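Local coordinates for protein coronin (Toxoplasma gondii, PDB 4OZU) that probably binds actin filaments and contributes to host-cell invasion and egress by the parasite, here represented by its WD40 domain, at residues V104-L109 with A124-A129; N139-G144 with P372-E377; S177-W182 with K220-D225; P366-E371 with I387-V392. One frame throughout, in Å; residues are numbered along the deposited sequence.

Contact 1. Residues V104-L109 with A124-A129; sequences VRIWQL and ATLTGA
Strands 104-108 and 124-126 run antiparallel at the outer edge of one propeller blade. Their backbones join through Val104-Leu126 and Ile106-Ala124, both hydrogen-bonded pairs. Ile106 N donates to Ala124 O at 2.9 Å in a nearly straight bond (177°). Leu126 N reaches Val104 O at 2.8 Å, almost along the C=O axis. Val104 N to Leu126 O is longer, at 3.2 Å, and Ala124 N to Ile106 O is weak.

The tight face carries Val104, Ile106, Ala124 and Leu126. CG1 of Ile106 lies beside its own backbone N (chi1 -47°), where it meets Ala124 CB at 3.8 Å. The same branch carries CD1 across to Leu126 CD1, 4.1 Å away, and these two side chains cross obliquely. Leu126 CB also rests close to Val104 O, at 3.4 Å. Strand 133-138 of the next blade continues this packing through Val133 and Trp138.

The other face is looser. Arg105 and Thr125 form a non-hydrogen-bonded pair whose side chains barely touch. Arg105 runs out extended to a salt bridge with Asp101, while Thr125 is partly open to solvent. Beyond the pairing, Trp107 on strand 104-108 donates through NE1 to Thr97 OG1 and meets the His78 ring, consistent with the Trp-Ser/Thr-His network of WD repeats.

The facing backbone N-H and C=O groups of Val104, Ile106, Ala124 and Leu126 are paired between the two strands, while Arg105 pairs its backbone with Thr97 on the other side. Aliphatic carbon fills the face turned to the neighbouring blade, and the charged Arg105 is paired within its own.

Contact 2. Residues N139-G144 with P372-E377; sequences NPAVSG and PSMTAE
The carboxamide of Asn139 is the flat group that shapes this contact. Its OD1 accepts Ala141 N at 2.8 Å in the carbonyl plane, an Asx turn. Val142 N comes to the same oxygen from above that plane, 50° out of it. At the other end ND2 donates to Gly184 O, and Trp180 and Trp379 both touch the side chain. The Pro372 ring meets Ser143 with its rim, CG lying 3.7 Å from Ser143 CB.

The turn thus fixed leaves Ala141 O directed at residues 372-377. Met374 N donates to this oxygen in its carbonyl plane at 3.2 Å, and Ser373 N adds a weak bond. Ser143 N returns a weak bond to Met374 O. Residues 139-144 link the first two strands of a WD40 blade, 133-138 and 145-150. Residues 372-377 belong to the chain that follows the last blade strand, 343-350, and crosses one face of the propeller.

Met374 bends at chi3 (-80°), so that CE touches Val142 CG2 at 3.8 Å and Ala141 CB at 3.9 Å. Val142 CG1, anti to its backbone N, reaches Ala376 CA at 3.6 Å. A water joins Ser143 OG to Ala376 N at the helix start. Thr375 is the N-cap of that helix, and Glu378 OE1 accepts from its backbone N.

Contact 3. Residues S177-W182 with K220-D225; sequences SAKWSW and KCTWID
Strands 177-180 and 220-223 lie side by side and parallel, 2° apart, with axes 6.2 Å from each other. Side chains and water, rather than paired backbones, bridge them.

Hydrogen bonds come first. Cys221 N donates to Ser177 OG, which also bonds Thr190 OG1. Trp223 NE1 donates to Lys179 O at 3.0 Å, from well above the carbonyl plane (55°). The carboxylate of Asp225 grips the turn after strand 177-180 with both syn lone pairs. Its OD2 takes the Ser181 hydroxyl at a short 2.5 Å, and OD1 takes Trp182 N at 3.2 Å. Ser181 OG accepts from Lys183 N, which may polarise that hydroxyl.

Packing is dominated by the Trp223 ring. Ser181 CB sits over its face, 3.6 Å from the six-membered ring centroid, a CH-pi contact. The Trp182 ring meets Asp225 at its edge, CD1 lying 3.3 Å from OD1. Lys179 bends at chi2 (-77°) and sends NZ away to Glu137.

Waters join Trp180 O to Trp223 N and Trp182 NE1 to Trp223 O.

Each strand is the first of its four-stranded blade. Parallel first strands from successive blades, near the centre of the chain, are typical of a WD40 beta-propeller.

Contact 4. Residues P366-E371 with I387-V392; sequences PAPDVE and IRRRSV
Strands 367-368 and 389-390 form a two-stranded antiparallel sheet, and the touching parts as a whole run 126° apart. Ala367 and Arg390 exchange two backbone bonds, Ala367 N to Arg390 O at 2.9 Å and Arg390 N to Ala367 O at 2.8 Å. Pro368 faces Arg389 at a non-hydrogen-bonded position, where its lack of an N-H costs this pairing nothing. Asp369 N then donates to Arg388 O at 2.8 Å in a nearly straight bond (174°). Waters extend the pairing, joining Asp369 O to Arg388 O and Glu371 O to Arg388 N.

Three arginines leave residues 387-392 in different ways. Arg389 runs extended alongside Pro366 and Pro368. Its NH1 meets Pro366 O at 3.1 Å near the guanidinium plane, while NH2 makes a salt bridge to Glu277. Ile387 CD1 lies 3.6 Å above the plane of this guanidinium, offset toward its rim, and touches Pro368 CB at 3.8 Å.

Arg388 crosses Glu371 at about a right angle. NH1 reaches the anti lone pair of OE1 at 3.0 Å, a salt bridge with the two planes 81° apart.

Arg390 bends at chi3 and brings NE to Asp369 OD2 at 3.5 Å, a long salt bridge. A water ties Arg390 NH2 to Asp369 OD2 and Glu371 OE2. The cluster would favour ionised carboxylates. Asp369 OD1 also accepts Val370 N, which helps fix the carboxylate.

The short sheet closes an excursion containing helix 376-380. It belongs to the chain that follows the propeller's last blade strand, consistent with the C-terminal extension of coronins.

In the fold
Contacts 1 and 3 are buried parts of the propeller. Contact 1 joins neighbouring strands within a blade by backbone bonds, while contact 3 joins the first strands of successive blades by side chains and water. Contacts 2 and 4 both use the chain after the last blade strand, and the segments of the two contacts alternate in sequence. Contact 2, partly buried, fastens that chain to a blade loop with backbone bonds and apolar carbon. Contact 4 lies at the surface and relies more on salt bridges and waters. Contacts 2, 3 and 4 touch: Ile387 packs on Pro140, Ala141 and Trp182. Contact 1 stays apart, its centre about 27 Å from that of contact 4.

Contact 1. Residues V104-L109 with A124-A129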
# COMPACT_ATOMS: atom_id res chain seq x y z
N VAL A 104 -11.53 -5.52 -12.62
CA VAL A 104 -10.91 -5.89 -11.36
C VAL A 104 -11.19 -7.36 -11.12
O VAL A 104 -12.34 -7.80 -11.19
CB VAL A 104 -11.42 -5.04 -10.17
CG1 VAL A 104 -10.77 -5.49 -8.86
CG2 VAL A 104 -11.15 -3.57 -10.40
N ARG A 105 -10.13 -8.13 -10.86
CA ARG A 105 -10.24 -9.57 -10.69
C ARG A 105 -9.84 -9.97 -9.28
O ARG A 105 -8.82 -9.52 -8.77
CB ARG A 105 -9.34 -10.29 -11.71
CG ARG A 105 -9.81 -10.12 -13.15
CD ARG A 105 -8.81 -10.69 -14.14
NE ARG A 105 -9.31 -10.63 -15.52
CZ ARG A 105 -9.22 -9.57 -16.32
NH1 ARG A 105 -8.63 -8.46 -15.90
NH2 ARG A 105 -9.71 -9.62 -17.56
N ILE A 106 -10.66 -10.81 -8.65
CA ILE A 106 -10.35 -11.36 -7.34
C ILE A 106 -9.86 -12.79 -7.55
O ILE A 106 -10.51 -13.59 -8.22
CB ILE A 106 -11.57 -11.36 -6.39
CG1 ILE A 106 -12.29 -10.01 -6.40
CG2 ILE A 106 -11.14 -11.71 -4.97
CD1 ILE A 106 -11.41 -8.83 -6.10
N TRP A 107 -8.71 -13.09 -6.96
CA TRP A 107 -8.06 -14.38 -7.15
C TRP A 107 -7.99 -15.17 -5.86
O TRP A 107 -7.83 -14.59 -4.79
CB TRP A 107 -6.65 -14.16 -7.69
CG TRP A 107 -6.59 -13.42 -8.97
CD1 TRP A 107 -6.31 -12.10 -9.14
CD2 TRP A 107 -6.80 -13.96 -10.28
NE1 TRP A 107 -6.33 -11.78 -10.48
CE2 TRP A 107 -6.63 -12.91 -11.20
CE3 TRP A 107 -7.12 -15.23 -10.77
CZ2 TRP A 107 -6.77 -13.08 -12.57
CZ3 TRP A 107 -7.26 -15.41 -12.13
CH2 TRP A 107 -7.08 -14.34 -13.02
N GLN A 108 -8.09 -16.49 -5.97
CA GLN A 108 -7.88 -17.39 -4.83
C GLN A 108 -6.80 -18.41 -5.15
O GLN A 108 -7.00 -19.31 -5.97
CB GLN A 108 -9.17 -18.10 -4.45
CG GLN A 108 -9.06 -18.91 -3.17
CD GLN A 108 -10.39 -19.46 -2.71
OE1 GLN A 108 -11.30 -19.69 -3.51
NE2 GLN A 108 -10.52 -19.66 -1.40
N LEU A 109 -5.65 -18.27 -4.49
CA LEU A 109 -4.54 -19.21 -4.68
C LEU A 109 -4.87 -20.58 -4.08
O LEU A 109 -5.64 -20.67 -3.13
CB LEU A 109 -3.27 -18.66 -4.03
CG LEU A 109 -2.70 -17.40 -4.69
CD1 LEU A 109 -1.76 -16.68 -3.75
CD2 LEU A 109 -1.97 -17.76 -5.98
N ALA A 124 -13.95 -13.98 -8.58
CA ALA A 124 -14.89 -12.89 -8.83
C ALA A 124 -14.31 -11.96 -9.89
O ALA A 124 -13.13 -11.60 -9.84
CB ALA A 124 -15.21 -12.12 -7.55
N THR A 125 -15.15 -11.60 -10.86
CA THR A 125 -14.77 -10.70 -11.94
C THR A 125 -15.66 -9.46 -11.85
O THR A 125 -16.86 -9.53 -12.08
CB THR A 125 -14.93 -11.38 -13.32
OG1 THR A 125 -14.07 -12.53 -13.38
CG2 THR A 125 -14.56 -10.43 -14.44
N LEU A 126 -15.05 -8.33 -11.48
CA LEU A 126 -15.78 -7.10 -11.18
C LEU A 126 -15.72 -6.15 -12.37
O LEU A 126 -14.69 -5.52 -12.62
CB LEU A 126 -15.22 -6.44 -9.92
CG LEU A 126 -14.98 -7.36 -8.73
CD1 LEU A 126 -14.56 -6.54 -7.53
CD2 LEU A 126 -16.22 -8.19 -8.41
N THR A 127 -16.84 -6.04 -13.08
CA THR A 127 -16.90 -5.32 -14.36
C THR A 127 -17.68 -4.02 -14.22
O THR A 127 -18.46 -3.86 -13.28
CB THR A 127 -17.55 -6.18 -15.45
OG1 THR A 127 -18.89 -6.51 -15.06
CG2 THR A 127 -16.77 -7.47 -15.67
N GLY A 128 -17.46 -3.10 -15.16
CA GLY A 128 -18.27 -1.89 -15.23
C GLY A 128 -17.48 -0.61 -15.45
O GLY A 128 -18.01 0.36 -15.99
N ALA A 129 -16.22 -0.60 -15.03
CA ALA A 129 -15.36 0.56 -15.22
C ALA A 129 -15.22 0.84 -16.70
O ALA A 129 -15.08 -0.09 -17.49
CB ALA A 129 -14.00 0.34 -14.57

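Contact 2. Residues N139-G144 with P372-E377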
# COMPACT_ATOMS: atom_id res chain seq x y z
N ASN A 139 -10.62 -2.77 2.08
CA ASN A 139 -10.95 -2.19 3.37
C ASN A 139 -10.18 -2.91 4.47
O ASN A 139 -10.19 -4.14 4.52
CB ASN A 139 -12.46 -2.27 3.61
CG ASN A 139 -12.89 -1.45 4.80
OD1 ASN A 139 -12.47 -1.71 5.94
ND2 ASN A 139 -13.73 -0.46 4.56
N PRO A 140 -9.50 -2.16 5.35
CA PRO A 140 -8.66 -2.80 6.37
C PRO A 140 -9.44 -3.36 7.55
O PRO A 140 -8.85 -4.05 8.37
CB PRO A 140 -7.76 -1.65 6.84
CG PRO A 140 -8.58 -0.44 6.63
CD PRO A 140 -9.37 -0.69 5.38
N ALA A 141 -10.74 -3.07 7.64
CA ALA A 141 -11.54 -3.52 8.78
C ALA A 141 -12.68 -4.46 8.38
O ALA A 141 -13.16 -5.23 9.21
CB ALA A 141 -12.10 -2.33 9.52
N VAL A 142 -13.10 -4.38 7.13
CA VAL A 142 -14.30 -5.07 6.68
C VAL A 142 -14.00 -6.07 5.60
O VAL A 142 -13.42 -5.73 4.57
CB VAL A 142 -15.35 -4.07 6.15
CG1 VAL A 142 -16.68 -4.78 5.87
CG2 VAL A 142 -15.54 -2.94 7.13
N SER A 143 -14.40 -7.31 5.84
CA SER A 143 -14.29 -8.36 4.86
C SER A 143 -15.12 -8.03 3.63
O SER A 143 -16.24 -7.52 3.74
CB SER A 143 -14.76 -9.69 5.47
OG SER A 143 -15.81 -9.48 6.40
N GLY A 144 -14.56 -8.31 2.45
CA GLY A 144 -15.33 -8.27 1.23
C GLY A 144 -15.53 -6.91 0.60
O GLY A 144 -16.17 -6.82 -0.44
N PRO A 372 -11.11 -9.71 10.20
CA PRO A 372 -11.90 -8.47 10.07
C PRO A 372 -12.63 -8.09 11.35
O PRO A 372 -13.14 -8.98 12.03
CB PRO A 372 -12.92 -8.81 8.97
CG PRO A 372 -12.52 -10.13 8.41
CD PRO A 372 -11.66 -10.82 9.40
N SER A 373 -12.70 -6.80 11.68
CA SER A 373 -13.42 -6.39 12.88
C SER A 373 -14.92 -6.37 12.63
O SER A 373 -15.72 -6.49 13.57
CB SER A 373 -12.96 -5.01 13.37
OG SER A 373 -13.40 -3.98 12.50
N MET A 374 -15.30 -6.24 11.36
CA MET A 374 -16.71 -6.16 10.96
C MET A 374 -16.99 -7.02 9.74
O MET A 374 -16.16 -7.12 8.83
CB MET A 374 -17.10 -4.72 10.65
CG MET A 374 -17.04 -3.78 11.82
SD MET A 374 -17.39 -2.09 11.32
CE MET A 374 -15.80 -1.61 10.65
N THR A 375 -18.16 -7.65 9.72
CA THR A 375 -18.71 -8.20 8.49
C THR A 375 -19.23 -7.06 7.63
O THR A 375 -19.48 -5.96 8.14
CB THR A 375 -19.85 -9.19 8.77
OG1 THR A 375 -20.95 -8.48 9.34
CG2 THR A 375 -19.39 -10.29 9.72
N ALA A 376 -19.41 -7.31 6.34
CA ALA A 376 -19.96 -6.28 5.46
C ALA A 376 -21.32 -5.83 5.97
O ALA A 376 -21.65 -4.64 5.96
CB ALA A 376 -20.06 -6.80 4.04
N GLU A 377 -22.12 -6.79 6.42
CA GLU A 377 -23.47 -6.51 6.88
C GLU A 377 -23.45 -5.59 8.09
O GLU A 377 -24.25 -4.66 8.19
CB GLU A 377 -24.22 -7.81 7.20
CG GLU A 377 -24.55 -8.67 5.97
CD GLU A 377 -23.32 -9.14 5.20
OE1 GLU A 377 -22.32 -9.54 5.84
OE2 GLU A 377 -23.35 -9.08 3.95
O HOH W 1 -18.48 -9.81 5.17

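Contact 3. Residues S177-W182 with K220-D225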
# COMPACT_ATOMS: atom_id res chain seq x y z
N SER A 177 -4.33 8.24 -6.82
CA SER A 177 -4.18 7.35 -5.68
C SER A 177 -5.50 7.25 -4.93
O SER A 177 -6.35 8.14 -5.02
CB SER A 177 -3.07 7.85 -4.74
OG SER A 177 -3.49 8.98 -3.99
N ALA A 178 -5.69 6.14 -4.22
CA ALA A 178 -6.89 5.93 -3.43
C ALA A 178 -6.53 5.01 -2.27
O ALA A 178 -5.96 3.94 -2.48
CB ALA A 178 -8.00 5.33 -4.27
N LYS A 179 -6.81 5.45 -1.05
CA LYS A 179 -6.43 4.72 0.15
C LYS A 179 -7.53 4.78 1.20
O LYS A 179 -8.23 5.79 1.32
CB LYS A 179 -5.13 5.28 0.74
CG LYS A 179 -3.90 5.12 -0.14
CD LYS A 179 -3.36 3.69 -0.08
CE LYS A 179 -2.22 3.51 -1.07
NZ LYS A 179 -1.73 2.10 -1.08
N TRP A 180 -7.67 3.71 1.97
CA TRP A 180 -8.64 3.63 3.06
C TRP A 180 -8.10 4.12 4.40
O TRP A 180 -6.95 3.84 4.77
CB TRP A 180 -9.08 2.18 3.28
CG TRP A 180 -9.95 1.56 2.26
CD1 TRP A 180 -9.56 0.72 1.26
CD2 TRP A 180 -11.36 1.67 2.18
NE1 TRP A 180 -10.67 0.31 0.54
CE2 TRP A 180 -11.78 0.89 1.09
CE3 TRP A 180 -12.32 2.37 2.92
CZ2 TRP A 180 -13.12 0.78 0.73
CZ3 TRP A 180 -13.64 2.27 2.56
CH2 TRP A 180 -14.03 1.47 1.48
N SER A 181 -8.95 4.81 5.15
CA SER A 181 -8.71 5.07 6.57
C SER A 181 -8.56 3.76 7.34
O SER A 181 -9.23 2.78 7.03
CB SER A 181 -9.85 5.89 7.16
OG SER A 181 -9.77 5.94 8.57
N TRP A 182 -7.72 3.75 8.37
CA TRP A 182 -7.61 2.58 9.22
C TRP A 182 -8.88 2.34 10.04
O TRP A 182 -9.06 1.27 10.61
CB TRP A 182 -6.40 2.72 10.14
CG TRP A 182 -5.15 2.46 9.37
CD1 TRP A 182 -4.34 3.38 8.79
CD2 TRP A 182 -4.60 1.18 9.05
NE1 TRP A 182 -3.31 2.76 8.14
CE2 TRP A 182 -3.45 1.40 8.28
CE3 TRP A 182 -4.97 -0.14 9.34
CZ2 TRP A 182 -2.65 0.36 7.81
CZ3 TRP A 182 -4.18 -1.18 8.87
CH2 TRP A 182 -3.04 -0.92 8.11
N LYS A 220 0.07 12.11 -4.29
CA LYS A 220 -0.26 10.77 -3.80
C LYS A 220 -0.65 10.92 -2.34
O LYS A 220 -0.15 11.80 -1.66
CB LYS A 220 0.93 9.82 -3.94
CG LYS A 220 1.46 9.65 -5.36
CD LYS A 220 0.60 8.69 -6.16
CE LYS A 220 1.10 8.58 -7.60
NZ LYS A 220 0.33 7.59 -8.41
N CYS A 221 -1.54 10.06 -1.85
CA CYS A 221 -1.94 10.14 -0.46
C CYS A 221 -1.94 8.79 0.24
O CYS A 221 -1.87 7.74 -0.40
CB CYS A 221 -3.34 10.76 -0.33
SG CYS A 221 -4.72 9.65 -0.78
N THR A 222 -1.96 8.85 1.56
CA THR A 222 -2.29 7.71 2.38
C THR A 222 -2.82 8.24 3.71
O THR A 222 -2.60 9.41 4.05
CB THR A 222 -1.08 6.79 2.60
OG1 THR A 222 -1.52 5.53 3.12
CG2 THR A 222 -0.08 7.43 3.55
N TRP A 223 -3.51 7.40 4.47
CA TRP A 223 -4.02 7.80 5.77
C TRP A 223 -2.95 7.64 6.83
O TRP A 223 -2.11 6.75 6.74
CB TRP A 223 -5.25 6.99 6.13
CG TRP A 223 -6.44 7.37 5.34
CD1 TRP A 223 -6.74 6.97 4.08
CD2 TRP A 223 -7.50 8.24 5.76
NE1 TRP A 223 -7.93 7.54 3.68
CE2 TRP A 223 -8.41 8.32 4.69
CE3 TRP A 223 -7.77 8.96 6.93
CZ2 TRP A 223 -9.57 9.09 4.76
CZ3 TRP A 223 -8.93 9.72 6.99
CH2 TRP A 223 -9.81 9.78 5.91
N ILE A 224 -2.98 8.52 7.83
CA ILE A 224 -2.07 8.44 8.95
C ILE A 224 -2.87 8.54 10.25
O ILE A 224 -2.55 9.33 11.14
CB ILE A 224 -0.96 9.52 8.87
CG1 ILE A 224 -1.57 10.91 8.67
CG2 ILE A 224 0.01 9.19 7.74
CD1 ILE A 224 -0.57 12.05 8.66
N ASP A 225 -3.93 7.73 10.34
CA ASP A 225 -4.64 7.50 11.59
C ASP A 225 -4.13 6.17 12.17
O ASP A 225 -2.92 5.96 12.23
CB ASP A 225 -6.17 7.55 11.39
CG ASP A 225 -6.69 6.63 10.27
OD1 ASP A 225 -5.93 6.17 9.39
OD2 ASP A 225 -7.92 6.39 10.25
O HOH W 2 -4.30 4.29 4.12
O HOH W 3 -2.12 4.18 5.89

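Contact 4. Residues P366-E371 with I387-V392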
# COMPACT_ATOMS: atom_id res chain seq x y z
N PRO A 366 0.49 -3.99 19.65
CA PRO A 366 -0.46 -4.88 18.98
C PRO A 366 -0.63 -4.52 17.51
O PRO A 366 -0.98 -3.38 17.18
CB PRO A 366 -1.75 -4.67 19.77
CG PRO A 366 -1.29 -4.20 21.12
CD PRO A 366 -0.08 -3.36 20.85
N ALA A 367 -0.36 -5.48 16.64
CA ALA A 367 -0.32 -5.25 15.20
C ALA A 367 -1.67 -5.58 14.57
O ALA A 367 -2.41 -6.40 15.11
CB ALA A 367 0.76 -6.08 14.57
N PRO A 368 -1.99 -4.95 13.43
CA PRO A 368 -3.23 -5.33 12.75
C PRO A 368 -3.28 -6.83 12.50
O PRO A 368 -2.33 -7.38 11.95
CB PRO A 368 -3.17 -4.56 11.43
CG PRO A 368 -2.30 -3.38 11.73
CD PRO A 368 -1.28 -3.87 12.72
N ASP A 369 -4.37 -7.47 12.94
CA ASP A 369 -4.52 -8.91 12.77
C ASP A 369 -5.18 -9.27 11.45
O ASP A 369 -5.73 -8.42 10.76
CB ASP A 369 -5.35 -9.49 13.92
CG ASP A 369 -5.04 -10.96 14.19
OD1 ASP A 369 -4.21 -11.56 13.46
OD2 ASP A 369 -5.63 -11.51 15.14
N VAL A 370 -5.13 -10.56 11.11
CA VAL A 370 -5.72 -11.05 9.87
C VAL A 370 -7.17 -11.49 10.11
O VAL A 370 -7.63 -12.48 9.53
CB VAL A 370 -4.89 -12.21 9.29
CG1 VAL A 370 -3.52 -11.70 8.85
CG2 VAL A 370 -4.74 -13.36 10.29
N GLU A 371 -7.86 -10.75 10.97
CA GLU A 371 -9.28 -10.97 11.25
C GLU A 371 -10.05 -9.68 11.02
O GLU A 371 -9.69 -8.65 11.59
CB GLU A 371 -9.51 -11.41 12.69
CG GLU A 371 -9.01 -12.77 13.07
CD GLU A 371 -9.26 -13.06 14.53
OE1 GLU A 371 -10.17 -12.43 15.12
OE2 GLU A 371 -8.53 -13.89 15.11
N ILE A 387 -10.11 -1.87 14.11
CA ILE A 387 -9.50 -3.08 13.58
C ILE A 387 -9.03 -3.99 14.71
O ILE A 387 -8.68 -3.53 15.81
CB ILE A 387 -8.31 -2.79 12.64
CG1 ILE A 387 -7.23 -1.96 13.33
CG2 ILE A 387 -8.79 -2.10 11.37
CD1 ILE A 387 -5.85 -2.13 12.70
N ARG A 388 -9.07 -5.28 14.44
CA ARG A 388 -8.60 -6.24 15.40
C ARG A 388 -7.08 -6.30 15.37
O ARG A 388 -6.47 -6.15 14.31
CB ARG A 388 -9.22 -7.61 15.13
CG ARG A 388 -10.70 -7.65 15.49
CD ARG A 388 -11.29 -9.02 15.30
NE ARG A 388 -12.72 -9.05 15.59
CZ ARG A 388 -13.49 -10.11 15.43
NH1 ARG A 388 -12.97 -11.25 14.97
NH2 ARG A 388 -14.78 -10.05 15.71
N ARG A 389 -6.50 -6.51 16.54
CA ARG A 389 -5.06 -6.49 16.72
C ARG A 389 -4.55 -7.73 17.44
O ARG A 389 -5.27 -8.36 18.22
CB ARG A 389 -4.64 -5.24 17.50
CG ARG A 389 -4.98 -3.96 16.81
CD ARG A 389 -4.56 -2.74 17.61
NE ARG A 389 -4.88 -1.54 16.85
CZ ARG A 389 -4.11 -1.02 15.91
NH1 ARG A 389 -2.93 -1.57 15.61
NH2 ARG A 389 -4.51 0.06 15.26
N ARG A 390 -3.29 -8.06 17.18
CA ARG A 390 -2.64 -9.19 17.82
C ARG A 390 -1.27 -8.78 18.29
O ARG A 390 -0.48 -8.22 17.53
CB ARG A 390 -2.53 -10.38 16.86
CG ARG A 390 -1.85 -11.61 17.47
CD ARG A 390 -1.68 -12.72 16.44
NE ARG A 390 -2.93 -13.41 16.15
CZ ARG A 390 -3.42 -14.42 16.87
NH1 ARG A 390 -2.77 -14.85 17.95
NH2 ARG A 390 -4.56 -14.99 16.53
N SER A 391 -0.99 -9.03 19.57
CA SER A 391 0.36 -8.86 20.10
C SER A 391 1.18 -10.09 19.74
O SER A 391 0.98 -11.17 20.29
CB SER A 391 0.34 -8.64 21.61
OG SER A 391 0.13 -7.28 21.93
N VAL A 392 2.08 -9.91 18.79
CA VAL A 392 2.91 -10.99 18.28
C VAL A 392 4.18 -11.08 19.09
O VAL A 392 4.76 -10.06 19.46
CB VAL A 392 3.28 -10.77 16.80
CG1 VAL A 392 4.04 -11.95 16.24
CG2 VAL A 392 2.04 -10.51 15.98
O HOH W 4 -6.95 -5.96 11.40
O HOH W 5 -6.00 -14.10 14.17
O HOH W 6 -7.33 -10.44 16.71
O HOH W 7 -9.69 -5.96 11.62